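Local coordinates for 2-methyl-3-hydroxypyridine-5-carboxylic acid oxygenase (Mesorhizobium loti, PDB 3ALJ), which probably uses FAD, a nicotinamide coenzyme and molecular oxygen to oxygenate and open the pyridine ring of 2-methyl-3-hydroxypyridine-5-carboxylic acid, at residues A[54-59]-A[361-366]; A[60-65]-A[304-309]; A[77-82]-A[99-104]; A[295-300]-A[341-346]. One frame throughout, in Å; residues are numbered along the deposited sequence. Where two conformers were deposited one is given.

Interaction 1 lies in the middle of the group, its centre about 11 Å from those of interactions 2 and 4 and about 12 Å from that of interaction 3; the other three are about 18 Å from one another. Helix 57-65 runs through interactions 1 and 2. Strands 52-56 and 101-105, paired antiparallel, tie interaction 1 to interaction 3, and Asn58 and Gln299 link it to interaction 4. Along the chain, 54-59 closes with 361-366 around all the others, while interactions 2 and 4 interleave through 295-300 and 304-309. Residues close to the C-terminus thus pack against the early FAD-binding part of the chain, and interactions 1 and 4 both touch the flavin.

Interaction 1: A[54-59]-A[361-366]; sequences YLWHNG and AALEAA. With FAD (flavin-adenine dinucleotide), chain B; BME (beta-mercaptoethanol), chain D.
Trp56 packs against Ala366 and Leu363 from CB to the outer rim of its six-membered ring. Its CB starts the contact, 3.6 Å from Ala366 CB; CG stays beside the same methyl at 4.0 Å, and CE3 still borders it. With CG anti to the carbonyl carbon (chi1 -53°), the indole runs on past Ala366 until CZ3 meets Leu363 CD2 at 3.9 Å, the two side chains crossing at about a right angle. The indole NE1 makes a weak hydrogen bond to Ala298 O.

The polar half of the contact gathers on Ala366 O. His57 ND1 donates to it at 2.8 Å, with the oxygen in the imidazole plane and the nitrogen in the carbonyl plane, which helps to set the rotation of the ring, packed edge-to-face with Trp377. Asn58 N adds a weak bond to the same oxygen. Asn58 ND2 bonds to Gln299 OE1 and to O1 of a beta-mercaptoethanol, probably from the crystallisation liquor, which in turn bonds to Ala365 O.

Tyr54 pairs its backbone N and O with flavin O4 and N3. The short helix 364-367 sits against the junction of strand 52-56 and helix 57-65, and Tyr346 and Cys339 of helix 321-349 touch Ala362 and Ala365.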
# COMPACT_ATOMS: atom_id res chain seq x y z
N TYR A 54 1.73 -6.07 -2.91
CA TYR A 54 0.82 -7.18 -2.54
C TYR A 54 -0.54 -6.68 -2.08
O TYR A 54 -0.60 -5.73 -1.24
CB TYR A 54 1.40 -7.99 -1.38
CG TYR A 54 2.58 -8.87 -1.71
CD1 TYR A 54 3.75 -8.41 -2.34
CD2 TYR A 54 2.55 -10.20 -1.32
CE1 TYR A 54 4.78 -9.25 -2.63
CE2 TYR A 54 3.62 -11.07 -1.51
CZ TYR A 54 4.74 -10.60 -2.21
OH TYR A 54 5.79 -11.42 -2.48
N LEU A 55 -1.64 -7.29 -2.50
CA LEU A 55 -2.95 -7.10 -1.90
C LEU A 55 -3.43 -8.43 -1.40
O LEU A 55 -2.97 -9.47 -1.86
CB LEU A 55 -4.00 -6.52 -2.90
CG LEU A 55 -3.66 -5.07 -3.43
CD1 LEU A 55 -4.87 -4.69 -4.26
CD2 LEU A 55 -3.47 -4.11 -2.21
N TRP A 56 -4.35 -8.37 -0.46
CA TRP A 56 -4.96 -9.58 0.12
C TRP A 56 -6.45 -9.48 -0.03
O TRP A 56 -7.00 -8.49 -0.52
CB TRP A 56 -4.60 -9.71 1.59
CG TRP A 56 -3.09 -9.62 1.86
CD1 TRP A 56 -2.32 -8.47 1.82
CD2 TRP A 56 -2.18 -10.69 2.17
NE1 TRP A 56 -0.98 -8.76 2.07
CE2 TRP A 56 -0.88 -10.13 2.29
CE3 TRP A 56 -2.37 -12.07 2.40
CZ2 TRP A 56 0.24 -10.90 2.63
CZ3 TRP A 56 -1.27 -12.84 2.71
CH2 TRP A 56 0.01 -12.30 2.86
N HIS A 57 -7.17 -10.49 0.44
CA HIS A 57 -8.58 -10.51 0.41
C HIS A 57 -9.25 -9.20 0.79
O HIS A 57 -10.16 -8.78 0.09
CB HIS A 57 -9.03 -11.64 1.43
CG HIS A 57 -10.47 -11.58 1.89
ND1 HIS A 57 -10.79 -11.06 3.13
CD2 HIS A 57 -11.63 -11.93 1.29
CE1 HIS A 57 -12.12 -11.12 3.29
NE2 HIS A 57 -12.66 -11.65 2.18
N ASN A 58 -8.81 -8.57 1.88
CA ASN A 58 -9.49 -7.32 2.27
C ASN A 58 -9.39 -6.21 1.14
O ASN A 58 -10.39 -5.59 0.81
CB ASN A 58 -8.88 -6.78 3.58
CG ASN A 58 -7.36 -6.43 3.51
OD1 ASN A 58 -6.55 -7.16 2.87
ND2 ASN A 58 -6.98 -5.38 4.24
N GLY A 59 -8.18 -6.07 0.56
CA GLY A 59 -8.00 -5.09 -0.56
C GLY A 59 -8.73 -5.52 -1.77
O GLY A 59 -9.26 -4.67 -2.51
N ALA A 361 -3.46 -14.35 13.81
CA ALA A 361 -3.38 -12.98 14.18
C ALA A 361 -2.75 -12.02 13.14
O ALA A 361 -3.21 -10.91 12.97
CB ALA A 361 -2.67 -12.92 15.60
N ALA A 362 -1.69 -12.52 12.52
CA ALA A 362 -1.01 -11.75 11.53
C ALA A 362 -2.02 -11.50 10.37
O ALA A 362 -1.93 -10.43 9.79
CB ALA A 362 0.20 -12.48 10.98
N LEU A 363 -2.84 -12.49 10.00
CA LEU A 363 -3.77 -12.36 8.90
C LEU A 363 -5.09 -11.70 9.24
O LEU A 363 -6.00 -11.63 8.40
CB LEU A 363 -4.04 -13.79 8.40
CG LEU A 363 -2.84 -14.40 7.66
CD1 LEU A 363 -3.24 -15.90 7.34
CD2 LEU A 363 -2.41 -13.61 6.40
N GLU A 364 -5.26 -11.15 10.46
CA GLU A 364 -6.54 -10.57 10.77
C GLU A 364 -6.96 -9.46 9.85
O GLU A 364 -8.12 -9.51 9.33
CB GLU A 364 -6.44 -10.03 12.20
CG GLU A 364 -7.67 -9.16 12.58
CD GLU A 364 -7.53 -8.64 14.02
OE1 GLU A 364 -7.53 -9.51 14.90
OE2 GLU A 364 -7.25 -7.43 14.21
N ALA A 365 -6.08 -8.51 9.52
CA ALA A 365 -6.45 -7.44 8.64
C ALA A 365 -6.85 -8.02 7.25
O ALA A 365 -7.86 -7.63 6.59
CB ALA A 365 -5.31 -6.39 8.45
N ALA A 366 -6.07 -9.02 6.79
CA ALA A 366 -6.37 -9.59 5.41
C ALA A 366 -7.71 -10.34 5.43
O ALA A 366 -8.37 -10.36 4.41
CB ALA A 366 -5.25 -10.54 5.04
PA FAD B . 0.25 7.63 -1.27
O1A FAD B . 0.25 6.34 -2.03
O2A FAD B . 1.47 8.16 -0.78
O5B FAD B . -0.46 8.69 -2.22
C5B FAD B . -0.61 10.09 -1.81
C4B FAD B . -0.79 10.79 -3.14
O4B FAD B . -1.03 12.17 -2.71
C3B FAD B . 0.42 10.86 -4.00
O3B FAD B . 0.09 10.59 -5.38
C2B FAD B . 0.98 12.30 -3.73
O2B FAD B . 1.70 12.85 -4.85
C1B FAD B . -0.25 13.12 -3.54
N9A FAD B . -0.10 14.22 -2.65
C8A FAD B . 0.75 14.38 -1.58
N7A FAD B . 0.53 15.54 -0.94
C5A FAD B . -0.51 16.15 -1.63
C6A FAD B . -1.23 17.32 -1.38
N6A FAD B . -0.90 18.15 -0.34
N1A FAD B . -2.21 17.60 -2.24
C2A FAD B . -2.51 16.83 -3.29
N3A FAD B . -1.88 15.66 -3.57
C4A FAD B . -0.89 15.34 -2.69
N1 FAD B . 1.02 -1.72 1.11
C2 FAD B . 0.35 -2.79 0.74
O2 FAD B . -0.88 -2.90 0.85
N3 FAD B . 1.04 -3.89 0.22
C4 FAD B . 2.42 -3.87 0.04
O4 FAD B . 2.98 -4.84 -0.59
C4X FAD B . 3.09 -2.74 0.46
N5 FAD B . 4.53 -2.71 0.40
C5X FAD B . 5.20 -1.59 0.88
C6 FAD B . 6.60 -1.57 0.94
C7 FAD B . 7.27 -0.45 1.36
C7M FAD B . 8.82 -0.46 1.39
C8 FAD B . 6.57 0.66 1.80
C8M FAD B . 7.28 1.93 2.31
C9 FAD B . 5.17 0.65 1.75
C9A FAD B . 4.46 -0.51 1.33
N10 FAD B . 3.00 -0.56 1.32
C10 FAD B . 2.36 -1.68 0.93
C1' FAD B . 2.21 0.66 1.84
C2' FAD B . 1.71 1.47 0.66
O2' FAD B . 2.83 1.86 -0.16
C3' FAD B . 1.09 2.78 1.18
O3' FAD B . 0.43 2.47 2.47
C4' FAD B . 0.03 3.34 0.32
O4' FAD B . 0.66 3.70 -0.94
C5' FAD B . -0.55 4.60 0.88
O5' FAD B . -1.53 5.09 -0.02
P FAD B . -2.03 6.57 0.20
O1P FAD B . -2.98 6.83 -0.89
O2P FAD B . -2.46 6.82 1.62
O3P FAD B . -0.70 7.48 0.02
C1 BME D . -8.21 -4.23 7.50
C2 BME D . -6.96 -3.50 6.87
O1 BME D . -8.83 -5.00 6.46
S2 BME D . -6.39 -2.33 8.21

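Interaction 2: A[60-65]-A[304-309]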
# COMPACT_ATOMS: atom_id res chain seq x y z
N LEU A 60 -8.72 -6.83 -2.08
CA LEU A 60 -9.40 -7.33 -3.25
C LEU A 60 -10.93 -7.10 -3.12
O LEU A 60 -11.56 -6.79 -4.14
CB LEU A 60 -9.02 -8.81 -3.48
CG LEU A 60 -7.57 -9.04 -3.84
CD1 LEU A 60 -7.29 -10.55 -3.77
CD2 LEU A 60 -7.20 -8.47 -5.23
N ARG A 61 -11.49 -7.24 -1.90
CA ARG A 61 -12.93 -7.00 -1.69
C ARG A 61 -13.19 -5.50 -1.83
O ARG A 61 -14.25 -5.15 -2.37
CB ARG A 61 -13.26 -7.48 -0.26
CG ARG A 61 -13.35 -9.03 -0.12
CD ARG A 61 -14.48 -9.64 -1.02
NE ARG A 61 -15.76 -9.42 -0.33
CZ ARG A 61 -16.86 -10.07 -0.66
NH1 ARG A 61 -16.90 -10.70 -1.82
NH2 ARG A 61 -17.94 -9.95 0.15
N VAL A 62 -12.26 -4.62 -1.40
CA VAL A 62 -12.47 -3.22 -1.74
C VAL A 62 -12.56 -3.06 -3.24
O VAL A 62 -13.47 -2.36 -3.75
CB VAL A 62 -11.35 -2.33 -1.18
CG1 VAL A 62 -11.51 -0.87 -1.68
CG2 VAL A 62 -11.35 -2.32 0.36
N LEU A 63 -11.61 -3.65 -4.00
CA LEU A 63 -11.66 -3.48 -5.45
C LEU A 63 -12.97 -3.97 -6.05
O LEU A 63 -13.53 -3.37 -6.98
CB LEU A 63 -10.47 -4.23 -6.15
CG LEU A 63 -9.12 -3.54 -5.87
CD1 LEU A 63 -8.03 -4.49 -6.26
CD2 LEU A 63 -9.01 -2.27 -6.74
N GLU A 64 -13.47 -5.10 -5.53
CA GLU A 64 -14.83 -5.56 -5.95
C GLU A 64 -15.87 -4.53 -5.69
O GLU A 64 -16.74 -4.29 -6.55
CB GLU A 64 -15.09 -6.87 -5.16
CG GLU A 64 -16.37 -7.54 -5.63
CD GLU A 64 -16.67 -8.92 -4.87
OE1 GLU A 64 -17.87 -9.26 -4.95
OE2 GLU A 64 -15.74 -9.49 -4.29
N GLY A 65 -15.88 -3.98 -4.47
CA GLY A 65 -16.85 -2.90 -4.08
C GLY A 65 -16.66 -1.66 -4.96
O GLY A 65 -17.62 -0.91 -5.10
N ALA A 304 -5.34 1.35 3.93
CA ALA A 304 -5.74 2.62 3.36
C ALA A 304 -7.02 2.44 2.53
O ALA A 304 -7.93 3.28 2.65
CB ALA A 304 -4.64 3.19 2.43
N MET A 305 -7.08 1.38 1.74
CA MET A 305 -8.23 1.14 0.88
C MET A 305 -9.44 0.72 1.70
O MET A 305 -10.56 1.21 1.41
CB MET A 305 -7.83 0.09 -0.15
CG MET A 305 -6.84 0.69 -1.16
SD MET A 305 -6.25 -0.60 -2.36
CE MET A 305 -7.75 -0.80 -3.36
N VAL A 306 -9.28 -0.20 2.63
CA VAL A 306 -10.44 -0.57 3.57
C VAL A 306 -10.95 0.68 4.25
O VAL A 306 -12.15 0.87 4.32
CB VAL A 306 -10.00 -1.63 4.57
CG1 VAL A 306 -11.01 -1.76 5.73
CG2 VAL A 306 -9.93 -3.01 3.83
N ASN A 307 -10.07 1.53 4.77
CA ASN A 307 -10.55 2.75 5.49
C ASN A 307 -11.20 3.73 4.59
O ASN A 307 -12.27 4.25 4.97
CB ASN A 307 -9.38 3.33 6.29
CG ASN A 307 -8.86 2.41 7.37
OD1 ASN A 307 -7.66 2.57 7.85
ND2 ASN A 307 -9.62 1.52 7.76
N ALA A 308 -10.72 3.89 3.36
CA ALA A 308 -11.37 4.81 2.46
C ALA A 308 -12.73 4.29 2.06
O ALA A 308 -13.76 5.03 1.98
CB ALA A 308 -10.49 5.03 1.26
N PHE A 309 -12.83 2.97 1.79
CA PHE A 309 -14.14 2.47 1.41
C PHE A 309 -15.08 2.49 2.56
O PHE A 309 -16.28 2.83 2.35
CB PHE A 309 -13.93 0.96 0.92
CG PHE A 309 -15.18 0.38 0.27
CD1 PHE A 309 -15.44 0.63 -1.07
CD2 PHE A 309 -16.08 -0.33 1.08
CE1 PHE A 309 -16.61 0.13 -1.65
CE2 PHE A 309 -17.27 -0.87 0.52
CZ PHE A 309 -17.54 -0.61 -0.79
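Phe309 turns the edge of its ring to Gly65: the glycine carbonyl O lies near the ring plane, 3.7 Å from CE1, and that oxygen also accepts a hydrogen bond from Gln32 NE2. Val62 CG1 comes to the ring obliquely and touches Phe309 CB at 4.0 Å, the two side chains sliding past each other in opposite directions. With Phe309 CG anti to the backbone N (chi1 -170°), the ring is carried along the helix toward Gly65, where there is no room for a CB, which would fall 2.8 Å from Phe309 CZ. The other flat groups, the guanidinium of Arg61 and the carboxylate of Glu64, form a salt bridge within their own helix, and Arg61 has a second charged partner in Asp369.

Helices 57-65 and 300-314 belong to the FAD-binding fold and run in broadly the same direction here, their local axes 9.3 Å apart and inclined at 38°. Val62 fills the space between them: CG2 rests on Val306 N at 3.7 Å and on Val306 CG2 at 3.8 Å, while CG1 also faces Met305 CB. Met305 extends toward the other helix, then bends at chi3 (73°), which brings CE against Leu63 CD2 at 3.9 Å. Helix 21-32 closes over this layer through Thr25, which touches both Val62 and Met305, and Leu63 packs on Leu109 and Leu113 of helix 106-119.

Interaction 3: A[77-82]-A[99-104]; sequences HTPPTY and LPWRIM
Thr78 and Pro79 lie over one face of the Trp101 indole, next to a single antiparallel beta bridge in which His77 and Ile103 form a hydrogen-bonded pair. Ile103 N gives to His77 O at 2.8 Å, and His77 N gives back to Ile103 O. This bridge attaches the loop before strand 82-86 to strand 101-105, whose other edge pairs with strand 52-56.

The two side chains on the indole share its face between them. Pro79 CD stands 3.6 Å from the centroid of the Trp101 six-membered ring and Thr78 CG2 3.9 Å from that of the Trp101 five-membered ring, both as CH-pi contacts. The Tyr82 side chain crosses that of Trp101 at about a right angle, CB against CH2, but the rings of Tyr82 and Trp101 meet obliquely, planes at 41°. Pro79 CG also presses tightly on Ile103 CD1, at 3.5 Å.

Thr78 divides its branches: CG2 goes to the tryptophan, while OG1, anti to the carbonyl carbon (chi1 -56°), donates to Trp101 O at 2.7 Å. The same OG1 accepts from Arg102 NH1 at 2.9 Å, lying at the edge of the guanidinium, close to its plane. One guanidinium face looks at His77 CA, while NE and NH2 are held by Ser76 OG and Leu73 O. A leucine in place of Arg102 would probably leave Thr78 OG1, Ser76 OG and Leu73 O without their guanidinium partner. At the indole edge a water, in the ring plane, accepts from Trp101 NE1 at 2.9 Å and donates to Pro79 O.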
# COMPACT_ATOMS: atom_id res chain seq x y z
N HIS A 77 -1.02 -11.70 -10.43
CA HIS A 77 -0.66 -13.11 -10.08
C HIS A 77 -0.94 -13.45 -8.69
O HIS A 77 -0.56 -12.75 -7.78
CB HIS A 77 0.86 -13.20 -10.40
CG HIS A 77 1.56 -14.51 -10.11
ND1 HIS A 77 1.45 -15.58 -10.97
CD2 HIS A 77 2.56 -14.82 -9.26
CE1 HIS A 77 2.22 -16.58 -10.53
NE2 HIS A 77 2.92 -16.15 -9.49
N THR A 78 -1.48 -14.66 -8.53
CA THR A 78 -1.46 -15.27 -7.20
C THR A 78 -0.41 -16.37 -7.20
O THR A 78 -0.65 -17.43 -7.87
CB THR A 78 -2.81 -15.90 -6.68
OG1 THR A 78 -3.84 -14.88 -6.72
CG2 THR A 78 -2.70 -16.45 -5.23
N PRO A 79 0.73 -16.27 -6.52
CA PRO A 79 1.67 -17.39 -6.50
C PRO A 79 1.01 -18.68 -5.92
O PRO A 79 0.10 -18.62 -5.11
CB PRO A 79 2.79 -16.93 -5.51
CG PRO A 79 2.70 -15.41 -5.60
CD PRO A 79 1.18 -15.12 -5.65
N PRO A 80 1.59 -19.84 -6.37
CA PRO A 80 1.06 -21.10 -5.75
C PRO A 80 1.34 -21.18 -4.30
O PRO A 80 0.62 -21.88 -3.62
CB PRO A 80 1.89 -22.20 -6.38
CG PRO A 80 2.45 -21.59 -7.63
CD PRO A 80 2.55 -20.03 -7.46
N THR A 81 2.39 -20.56 -3.76
CA THR A 81 2.69 -20.56 -2.37
C THR A 81 3.52 -19.31 -2.02
O THR A 81 4.18 -18.73 -2.90
CB THR A 81 3.48 -21.84 -1.94
OG1 THR A 81 3.45 -21.86 -0.47
CG2 THR A 81 4.79 -21.98 -2.48
N TYR A 82 3.40 -18.93 -0.73
CA TYR A 82 4.32 -17.91 -0.15
C TYR A 82 5.37 -18.69 0.63
O TYR A 82 5.13 -19.28 1.67
CB TYR A 82 3.48 -17.00 0.73
CG TYR A 82 4.18 -15.79 1.22
CD1 TYR A 82 5.42 -15.88 1.94
CD2 TYR A 82 3.62 -14.51 1.00
CE1 TYR A 82 6.03 -14.68 2.41
CE2 TYR A 82 4.22 -13.35 1.49
CZ TYR A 82 5.40 -13.46 2.16
OH TYR A 82 6.01 -12.32 2.74
N LEU A 99 -7.15 -18.08 1.65
CA LEU A 99 -7.38 -16.63 1.68
C LEU A 99 -6.83 -16.01 0.38
O LEU A 99 -5.65 -16.19 0.07
CB LEU A 99 -6.57 -16.09 2.83
CG LEU A 99 -6.55 -14.60 3.05
CD1 LEU A 99 -7.77 -14.11 3.63
CD2 LEU A 99 -5.31 -14.30 4.02
N PRO A 100 -7.70 -15.27 -0.32
CA PRO A 100 -7.18 -14.64 -1.55
C PRO A 100 -6.05 -13.61 -1.35
O PRO A 100 -6.00 -12.94 -0.33
CB PRO A 100 -8.42 -13.95 -2.07
CG PRO A 100 -9.62 -14.86 -1.60
CD PRO A 100 -9.18 -15.24 -0.25
N TRP A 101 -5.09 -13.61 -2.30
CA TRP A 101 -4.00 -12.61 -2.29
C TRP A 101 -3.53 -12.49 -3.69
O TRP A 101 -3.86 -13.28 -4.57
CB TRP A 101 -2.90 -12.99 -1.27
CG TRP A 101 -2.21 -14.31 -1.51
CD1 TRP A 101 -2.76 -15.60 -1.44
CD2 TRP A 101 -0.81 -14.50 -1.80
NE1 TRP A 101 -1.78 -16.55 -1.74
CE2 TRP A 101 -0.58 -15.89 -1.94
CE3 TRP A 101 0.31 -13.60 -2.01
CZ2 TRP A 101 0.68 -16.43 -2.21
CZ3 TRP A 101 1.52 -14.13 -2.22
CH2 TRP A 101 1.75 -15.50 -2.34
N ARG A 102 -2.72 -11.44 -3.93
CA ARG A 102 -2.38 -11.10 -5.31
C ARG A 102 -1.18 -10.22 -5.31
O ARG A 102 -1.03 -9.33 -4.42
CB ARG A 102 -3.55 -10.28 -5.95
CG ARG A 102 -3.60 -10.40 -7.50
CD ARG A 102 -4.04 -11.87 -7.92
NE ARG A 102 -4.30 -11.88 -9.35
CZ ARG A 102 -4.82 -12.96 -9.92
NH1 ARG A 102 -4.96 -14.10 -9.25
NH2 ARG A 102 -5.18 -12.95 -11.17
N ILE A 103 -0.29 -10.38 -6.27
CA ILE A 103 0.91 -9.53 -6.47
C ILE A 103 0.71 -8.85 -7.82
O ILE A 103 0.22 -9.44 -8.80
CB ILE A 103 2.18 -10.32 -6.50
CG1 ILE A 103 2.29 -11.14 -5.19
CG2 ILE A 103 3.38 -9.43 -6.64
CD1 ILE A 103 3.50 -12.07 -5.19
N MET A 104 1.12 -7.57 -7.86
CA MET A 104 0.95 -6.77 -9.12
C MET A 104 1.96 -5.64 -9.07
O MET A 104 2.46 -5.26 -8.03
CB MET A 104 -0.46 -6.20 -9.28
CG MET A 104 -0.79 -5.26 -8.07
SD MET A 104 -2.60 -5.17 -7.80
CE MET A 104 -2.81 -6.80 -6.93
O HOH W 1 -1.18 -19.28 -2.61

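Interaction 4: A[295-300]-A[341-346]; sequences PALAQG and ALSGDY. With FAD (flavin-adenine dinucleotide), chain B.
A water between Leu297 and Ser343 is gripped by three groups: Gln299 N donates to it at 3.2 Å, Leu297 N donates weakly, and the water itself donates to Ser343 OG at 3.0 Å. This last bond is described for one of the two deposited conformers of Ser343, whose OG is also bonded to Cys339 O, one turn back in the helix.

The rest is van der Waals packing, mostly between apolar groups. With CG anti to the carbonyl carbon (chi1 -61°), Leu297 directs its two methyls at helix 321-349: CD1 lies against Leu342 CG at 4.2 Å and by the Ser343 hydroxyl, while CD2 meets Tyr346 CD2 at 3.9 Å, crossing the tyrosine at about a right angle. Ala296 CB packs on Tyr346 CB at the same distance. The segment 295-300 runs from a loop into the start of helix 300-314, with Gln299 as N-cap. Its inner side lines the FAD pocket, Pro295 CB lying over the isoalloxazine 3.4 Å from C6. Replacing Leu297 by an alanine would probably open a gap beside Leu342 and Tyr346 and leave the loop less firmly seated on helix 321-349. Tyr346 OH bonds to Met357 O.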
# COMPACT_ATOMS: atom_id res chain seq x y z
N PRO A 295 5.98 -2.24 6.47
CA PRO A 295 5.38 -3.09 5.42
C PRO A 295 5.52 -4.60 5.58
O PRO A 295 5.11 -5.33 4.66
CB PRO A 295 6.09 -2.58 4.15
CG PRO A 295 7.49 -2.28 4.62
CD PRO A 295 7.24 -1.55 5.99
N ALA A 296 5.89 -5.04 6.80
CA ALA A 296 6.07 -6.50 6.97
C ALA A 296 4.85 -7.30 6.61
O ALA A 296 4.98 -8.41 6.06
CB ALA A 296 6.52 -6.82 8.46
N LEU A 297 3.66 -6.85 6.99
CA LEU A 297 2.44 -7.59 6.67
C LEU A 297 1.77 -7.20 5.41
O LEU A 297 0.68 -7.74 5.08
CB LEU A 297 1.44 -7.55 7.87
CG LEU A 297 1.92 -8.16 9.16
CD1 LEU A 297 0.75 -7.83 10.23
CD2 LEU A 297 2.20 -9.67 8.92
N ALA A 298 2.42 -6.28 4.64
CA ALA A 298 1.90 -5.85 3.32
C ALA A 298 0.43 -5.47 3.42
O ALA A 298 -0.43 -5.91 2.67
CB ALA A 298 2.14 -6.98 2.24
N GLN A 299 0.17 -4.54 4.36
CA GLN A 299 -1.14 -4.00 4.64
C GLN A 299 -1.30 -2.50 4.59
O GLN A 299 -2.35 -1.92 4.96
CB GLN A 299 -1.67 -4.53 6.01
CG GLN A 299 -2.20 -6.01 5.85
CD GLN A 299 -3.49 -6.07 5.03
OE1 GLN A 299 -4.21 -5.09 4.88
NE2 GLN A 299 -3.78 -7.23 4.44
N GLY A 300 -0.22 -1.76 4.29
CA GLY A 300 -0.40 -0.32 4.32
C GLY A 300 -1.51 0.17 3.36
O GLY A 300 -2.36 1.02 3.74
N ALA A 341 0.56 -2.03 14.68
CA ALA A 341 1.45 -2.46 15.77
C ALA A 341 2.13 -3.84 15.52
O ALA A 341 3.33 -3.94 15.73
CB ALA A 341 0.62 -2.54 17.12
N LEU A 342 1.31 -4.77 14.98
CA LEU A 342 1.84 -6.09 14.74
C LEU A 342 2.88 -6.05 13.62
O LEU A 342 3.92 -6.69 13.67
CB LEU A 342 0.69 -7.09 14.47
CG LEU A 342 1.23 -8.53 14.30
CD1 LEU A 342 1.92 -8.99 15.62
CD2 LEU A 342 -0.00 -9.42 14.05
N SER A 343 2.60 -5.26 12.58
CA SER A 343 3.59 -5.07 11.48
C SER A 343 4.91 -4.56 11.99
O SER A 343 5.97 -4.96 11.61
CB SER A 343 2.98 -4.05 10.48
OG SER A 343 1.89 -4.72 9.85
N GLY A 344 4.77 -3.52 12.86
CA GLY A 344 5.97 -2.98 13.47
C GLY A 344 6.77 -3.96 14.33
O GLY A 344 8.01 -3.95 14.32
N ASP A 345 6.01 -4.76 15.07
CA ASP A 345 6.68 -5.80 15.90
C ASP A 345 7.37 -6.83 15.01
O ASP A 345 8.54 -7.12 15.18
CB ASP A 345 5.60 -6.43 16.71
CG ASP A 345 6.09 -7.55 17.61
OD1 ASP A 345 6.54 -8.64 17.14
OD2 ASP A 345 6.02 -7.37 18.80
N TYR A 346 6.69 -7.29 13.96
CA TYR A 346 7.40 -8.23 13.06
C TYR A 346 8.58 -7.61 12.41
O TYR A 346 9.60 -8.26 12.30
CB TYR A 346 6.40 -8.61 11.91
CG TYR A 346 5.53 -9.83 12.24
CD1 TYR A 346 5.17 -10.23 13.56
CD2 TYR A 346 5.12 -10.65 11.23
CE1 TYR A 346 4.32 -11.37 13.80
CE2 TYR A 346 4.37 -11.75 11.47
CZ TYR A 346 3.98 -12.14 12.70
OH TYR A 346 3.22 -13.28 12.96
PA FAD B . 0.25 7.63 -1.27
O1A FAD B . 0.25 6.34 -2.03
O2A FAD B . 1.47 8.16 -0.78
O5B FAD B . -0.46 8.69 -2.22
C5B FAD B . -0.61 10.09 -1.81
C4B FAD B . -0.79 10.79 -3.14
O4B FAD B . -1.03 12.17 -2.71
C3B FAD B . 0.42 10.86 -4.00
O3B FAD B . 0.09 10.59 -5.38
C2B FAD B . 0.98 12.30 -3.73
O2B FAD B . 1.70 12.85 -4.85
C1B FAD B . -0.25 13.12 -3.54
N9A FAD B . -0.10 14.22 -2.65
C8A FAD B . 0.75 14.38 -1.58
N7A FAD B . 0.53 15.54 -0.94
C5A FAD B . -0.51 16.15 -1.63
C6A FAD B . -1.23 17.32 -1.38
N6A FAD B . -0.90 18.15 -0.34
N1A FAD B . -2.21 17.60 -2.24
C2A FAD B . -2.51 16.83 -3.29
N3A FAD B . -1.88 15.66 -3.57
C4A FAD B . -0.89 15.34 -2.69
N1 FAD B . 1.02 -1.72 1.11
C2 FAD B . 0.35 -2.79 0.74
O2 FAD B . -0.88 -2.90 0.85
N3 FAD B . 1.04 -3.89 0.22
C4 FAD B . 2.42 -3.87 0.04
O4 FAD B . 2.98 -4.84 -0.59
C4X FAD B . 3.09 -2.74 0.46
N5 FAD B . 4.53 -2.71 0.40
C5X FAD B . 5.20 -1.59 0.88
C6 FAD B . 6.60 -1.57 0.94
C7 FAD B . 7.27 -0.45 1.36
C7M FAD B . 8.82 -0.46 1.39
C8 FAD B . 6.57 0.66 1.80
C8M FAD B . 7.28 1.93 2.31
C9 FAD B . 5.17 0.65 1.75
C9A FAD B . 4.46 -0.51 1.33
N10 FAD B . 3.00 -0.56 1.32
C10 FAD B . 2.36 -1.68 0.93
C1' FAD B . 2.21 0.66 1.84
C2' FAD B . 1.71 1.47 0.66
O2' FAD B . 2.83 1.86 -0.16
C3' FAD B . 1.09 2.78 1.18
O3' FAD B . 0.43 2.47 2.47
C4' FAD B . 0.03 3.34 0.32
O4' FAD B . 0.66 3.70 -0.94
C5' FAD B . -0.55 4.60 0.88
O5' FAD B . -1.53 5.09 -0.02
P FAD B . -2.03 6.57 0.20
O1P FAD B . -2.98 6.83 -0.89
O2P FAD B . -2.46 6.82 1.62
O3P FAD B . -0.70 7.48 0.02
O HOH W 2 1.98 -4.01 6.92